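Local coordinates for protein F-93 (Sulfolobus virus 1, PDB 1TBX), which probably acts as a homodimeric winged-helix transcription factor that recognises a palindromic or pseudo-palindromic DNA target, at residues 45-48 / 49-53; 74-77 / 78-82. All coordinates share one frame; numbering follows the deposited sequence.

Contact 1: 45-48 / 49-53; sequences DAKK and FLIQE
In Lys47, CG points away from the main-chain N (chi1 174°), while Ile51 carries CG1 anti to its carbonyl carbon (chi1 -86°), and with these torsions the two side chains run side by side in the same direction. They sit one turn apart on helix 40-52, the last helix before the two-stranded wing of this winged-helix domain. By its place in the fold it corresponds to the recognition helix of winged-helix proteins, so it probably faces DNA. The Lys47 chain bends at its second and third torsions. Its CE comes 3.6 Å from Ile51 CD1, and Lys47 CG reaches the same methyl at 3.8 Å. The aliphatic part of the lysine therefore packs on the isoleucine tip. Ile51 also touches Glu58 on strand 56-61, and Lys47 NZ makes a long, weak ion pair with that glutamate.

Leu50 is buried on another side of the helix. It packs on Val13 of helix 9-17, on Val56, and on Phe6 of the second subunit. Glu53 sets its CG above one face of the Phe49 ring, toward the rim.

Four main-chain hydrogen bonds join 45-48 to 49-52. The one from Leu50 N to Ala46 O is 3.0 Å long and almost straight at 175°. Farther round, Lys48 and Gln52 cross at an angle on the exposed side. Lys48 CD lies 3.4 Å from Gln52 NE2 and 3.5 Å from Gln52 OE1.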
loop_
_atom_site.group_PDB
_atom_site.type_symbol
_atom_site.label_atom_id
_atom_site.label_comp_id
_atom_site.label_asym_id
_atom_site.label_seq_id
_atom_site.Cartn_x
_atom_site.Cartn_y
_atom_site.Cartn_z
ATOM N N ASP A 45 -4.633 15.327 -6.087
ATOM C CA ASP A 45 -5.317 15.046 -4.843
ATOM C C ASP A 45 -4.328 14.458 -3.842
ATOM O O ASP A 45 -4.295 14.859 -2.672
ATOM C CB ASP A 45 -6.459 14.099 -5.087
ATOM C CG ASP A 45 -7.765 14.803 -5.152
ATOM O OD1 ASP A 45 -7.800 16.074 -5.178
ATOM O OD2 ASP A 45 -8.830 14.150 -5.175
ATOM N N ALA A 46 -3.496 13.543 -4.328
ATOM C CA ALA A 46 -2.482 12.950 -3.508
ATOM C C ALA A 46 -1.410 13.973 -3.060
ATOM O O ALA A 46 -0.967 13.946 -1.894
ATOM C CB ALA A 46 -1.851 11.738 -4.231
ATOM N N LYS A 47 -0.990 14.876 -3.953
ATOM C CA LYS A 47 0.004 15.863 -3.528
ATOM C C LYS A 47 -0.643 16.676 -2.404
ATOM O O LYS A 47 -0.051 16.836 -1.332
ATOM C CB LYS A 47 0.547 16.720 -4.701
ATOM C CG LYS A 47 1.487 17.890 -4.337
ATOM C CD LYS A 47 1.185 19.122 -5.240
ATOM C CE LYS A 47 0.502 20.318 -4.527
ATOM N NZ LYS A 47 -0.274 21.193 -5.463
ATOM N N LYS A 48 -1.887 17.108 -2.619
ATOM C CA LYS A 48 -2.604 17.892 -1.612
ATOM C C LYS A 48 -2.548 17.186 -0.251
ATOM O O LYS A 48 -2.169 17.777 0.769
ATOM C CB LYS A 48 -4.052 18.113 -2.022
ATOM C CG LYS A 48 -4.580 19.538 -1.745
ATOM C CD LYS A 48 -5.864 19.545 -0.916
ATOM C CE LYS A 48 -6.922 20.506 -1.478
ATOM N NZ LYS A 48 -8.297 20.276 -0.875
ATOM N N PHE A 49 -2.883 15.903 -0.261
ATOM C CA PHE A 49 -3.017 15.167 0.970
ATOM C C PHE A 49 -1.659 15.064 1.714
ATOM O O PHE A 49 -1.569 15.392 2.888
ATOM C CB PHE A 49 -3.680 13.810 0.681
ATOM C CG PHE A 49 -3.663 12.866 1.837
ATOM C CD1 PHE A 49 -4.659 12.911 2.801
ATOM C CD2 PHE A 49 -2.639 11.921 1.964
ATOM C CE1 PHE A 49 -4.640 12.040 3.883
ATOM C CE2 PHE A 49 -2.615 11.028 3.073
ATOM C CZ PHE A 49 -3.619 11.088 4.023
ATOM N N LEU A 50 -0.606 14.654 1.019
ATOM C CA LEU A 50 0.686 14.466 1.663
ATOM C C LEU A 50 1.257 15.782 2.198
ATOM O O LEU A 50 1.957 15.783 3.224
ATOM C CB LEU A 50 1.661 13.818 0.705
ATOM C CG LEU A 50 1.184 12.556 -0.025
ATOM C CD1 LEU A 50 2.090 12.242 -1.255
ATOM C CD2 LEU A 50 1.154 11.379 0.962
ATOM N N ILE A 51 0.954 16.901 1.526
ATOM C CA ILE A 51 1.309 18.201 2.062
ATOM C C ILE A 51 0.496 18.442 3.321
ATOM O O ILE A 51 1.050 18.857 4.336
ATOM C CB ILE A 51 1.056 19.342 1.047
ATOM C CG1 ILE A 51 2.245 19.524 0.122
ATOM C CG2 ILE A 51 0.873 20.666 1.747
ATOM C CD1 ILE A 51 1.873 20.063 -1.227
ATOM N N GLN A 52 -0.803 18.165 3.269
ATOM C CA GLN A 52 -1.685 18.482 4.389
ATOM C C GLN A 52 -1.393 17.655 5.608
ATOM O O GLN A 52 -1.549 18.135 6.724
ATOM C CB GLN A 52 -3.129 18.233 4.043
ATOM C CG GLN A 52 -3.956 19.484 4.000
ATOM C CD GLN A 52 -4.847 19.489 2.777
ATOM O OE1 GLN A 52 -5.397 18.442 2.399
ATOM N NE2 GLN A 52 -4.973 20.636 2.136
ATOM N N GLU A 53 -1.003 16.399 5.388
ATOM C CA GLU A 53 -0.660 15.492 6.475
ATOM C C GLU A 53 0.829 15.498 6.816
ATOM O O GLU A 53 1.301 14.656 7.589
ATOM C CB GLU A 53 -1.140 14.081 6.186
ATOM C CG GLU A 53 -2.648 13.958 6.084
ATOM C CD GLU A 53 -3.404 14.458 7.303
ATOM O OE1 GLU A 53 -3.069 14.065 8.442
ATOM O OE2 GLU A 53 -4.359 15.235 7.104
#

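Contact 2: 74-77 / 78-82; sequences KLFA and ISLKT
Leu80 and Phe76 meet one turn apart on helix 71-94, the long helix that follows the wing strands of this winged-helix protein and takes part in the dimer contact. Leu80 CB starts beside the main chain, 3.7 Å from Ala77 O. CG lies anti to the carbonyl carbon (chi1 -69°), which carries the branch over the Phe76 ring, and Leu80 CG comes 3.8 Å from Phe76 CE1. The two methyls take different places. Leu80 CD1 lies over the ring centre in a CH-pi contact, 3.8 Å from the centroid of the Phe76 ring and 12° off its normal. Leu80 CD2 lies toward the far end of the ring, 3.7 Å from Phe76 CZ.

At the ring edge, near its plane, is Ser79 OG, 3.6 Å from Phe76 CD1. The hydroxyl is turned back toward the main chain, and Ser79 OG donates a 3.0 Å hydrogen bond to Phe76 O. The same carbonyl accepts the helical bond from Leu80 N, so two donors grip one oxygen.

The second subunit adds to the aromatic cluster. Its Phe6 meets the Phe76 ring edge-to-face, and its Tyr87 ring also meets it, with the planes at about 15°. Leu14 of helix 9-17 touches both Phe76 and Leu80.

Along the exposed side the main-chain bond from Ile78 N to Lys74 O is weak. The bond from Lys81 N to Ala77 O is shorter, at 2.8 Å.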
loop_
_atom_site.group_PDB
_atom_site.type_symbol
_atom_site.label_atom_id
_atom_site.label_comp_id
_atom_site.label_asym_id
_atom_site.label_seq_id
_atom_site.Cartn_x
_atom_site.Cartn_y
_atom_site.Cartn_z
ATOM N N LYS A 74 10.263 11.057 4.761
ATOM C CA LYS A 74 11.488 10.363 4.374
ATOM C C LYS A 74 11.463 8.983 4.985
ATOM O O LYS A 74 11.756 8.007 4.298
ATOM C CB LYS A 74 12.744 11.115 4.830
ATOM C CG LYS A 74 13.659 11.704 3.710
ATOM C CD LYS A 74 14.604 12.791 4.293
ATOM C CE LYS A 74 15.187 13.736 3.232
ATOM N NZ LYS A 74 15.089 15.232 3.550
ATOM N N LEU A 75 11.083 8.902 6.261
ATOM C CA LEU A 75 10.991 7.628 6.967
ATOM C C LEU A 75 9.988 6.694 6.319
ATOM O O LEU A 75 10.319 5.562 5.950
ATOM C CB LEU A 75 10.691 7.873 8.446
ATOM C CG LEU A 75 12.030 8.321 9.069
ATOM C CD1 LEU A 75 11.912 9.226 10.318
ATOM C CD2 LEU A 75 12.979 7.094 9.289
ATOM N N PHE A 76 8.777 7.178 6.118
ATOM C CA PHE A 76 7.718 6.365 5.503
ATOM C C PHE A 76 7.981 5.983 4.046
ATOM O O PHE A 76 7.833 4.815 3.676
ATOM C CB PHE A 76 6.394 7.103 5.592
ATOM C CG PHE A 76 5.186 6.226 5.445
ATOM C CD1 PHE A 76 5.260 4.851 5.673
ATOM C CD2 PHE A 76 3.948 6.795 5.106
ATOM C CE1 PHE A 76 4.108 4.038 5.523
ATOM C CE2 PHE A 76 2.794 6.004 4.967
ATOM C CZ PHE A 76 2.877 4.623 5.173
ATOM N N ALA A 77 8.347 6.965 3.221
ATOM C CA ALA A 77 8.654 6.728 1.816
ATOM C C ALA A 77 9.547 5.472 1.608
ATOM O O ALA A 77 9.288 4.673 0.706
ATOM C CB ALA A 77 9.290 7.983 1.194
ATOM N N ILE A 78 10.554 5.285 2.469
ATOM C CA ILE A 78 11.492 4.153 2.325
ATOM C C ILE A 78 10.763 2.820 2.432
ATOM O O ILE A 78 10.944 1.950 1.571
ATOM C CB ILE A 78 12.595 4.195 3.375
ATOM C CG1 ILE A 78 13.507 5.415 3.181
ATOM C CG2 ILE A 78 13.376 2.879 3.394
ATOM C CD1 ILE A 78 14.263 5.818 4.517
ATOM N N SER A 79 9.944 2.664 3.471
ATOM C CA SER A 79 9.243 1.413 3.643
ATOM C C SER A 79 8.134 1.210 2.604
ATOM O O SER A 79 7.836 0.085 2.226
ATOM C CB SER A 79 8.706 1.270 5.051
ATOM O OG SER A 79 7.852 2.345 5.367
ATOM N N LEU A 80 7.499 2.281 2.149
ATOM C CA LEU A 80 6.575 2.153 1.021
ATOM C C LEU A 80 7.289 1.729 -0.269
ATOM O O LEU A 80 6.764 0.899 -1.003
ATOM C CB LEU A 80 5.812 3.453 0.771
ATOM C CG LEU A 80 4.753 3.942 1.788
ATOM C CD1 LEU A 80 4.261 5.402 1.491
ATOM C CD2 LEU A 80 3.560 2.939 1.982
ATOM N N LYS A 81 8.463 2.308 -0.548
ATOM C CA LYS A 81 9.219 2.026 -1.772
ATOM C C LYS A 81 9.492 0.533 -1.880
ATOM O O LYS A 81 9.360 -0.061 -2.969
ATOM C CB LYS A 81 10.555 2.796 -1.775
ATOM C CG LYS A 81 11.437 2.622 -3.023
ATOM C CD LYS A 81 11.236 3.712 -4.133
ATOM C CE LYS A 81 10.063 3.352 -5.196
ATOM N NZ LYS A 81 10.305 3.640 -6.680
ATOM N N THR A 82 9.879 -0.051 -0.744
ATOM C CA THR A 82 10.273 -1.450 -0.634
ATOM C C THR A 82 9.056 -2.366 -0.934
ATOM O O THR A 82 9.152 -3.288 -1.727
ATOM C CB THR A 82 11.045 -1.706 0.787
ATOM O OG1 THR A 82 11.228 -3.093 1.066
ATOM C CG2 THR A 82 10.259 -1.355 1.976
#

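How the contacts relate
From the N terminus the chain passes through helices 9-17 and 25-33 before it enters helix 40-52, where contact 1 lies. The wing strands 56-61 and 64-69 follow, and then helix 71-94 holds contact 2. Each contact joins neighbouring turns of one helix, and neither closes a loop. They come in series, so they do not nest or cross. The centres of contact 1 and contact 2 are about 16 Å apart, and the nearest atoms of contact 1 and contact 2 are about 7 Å apart. Helix 9-17 packs against both, and the N-terminal segment of the second subunit reaches both. Helices 40-52 and 71-94 thus share one core and one dimer interface.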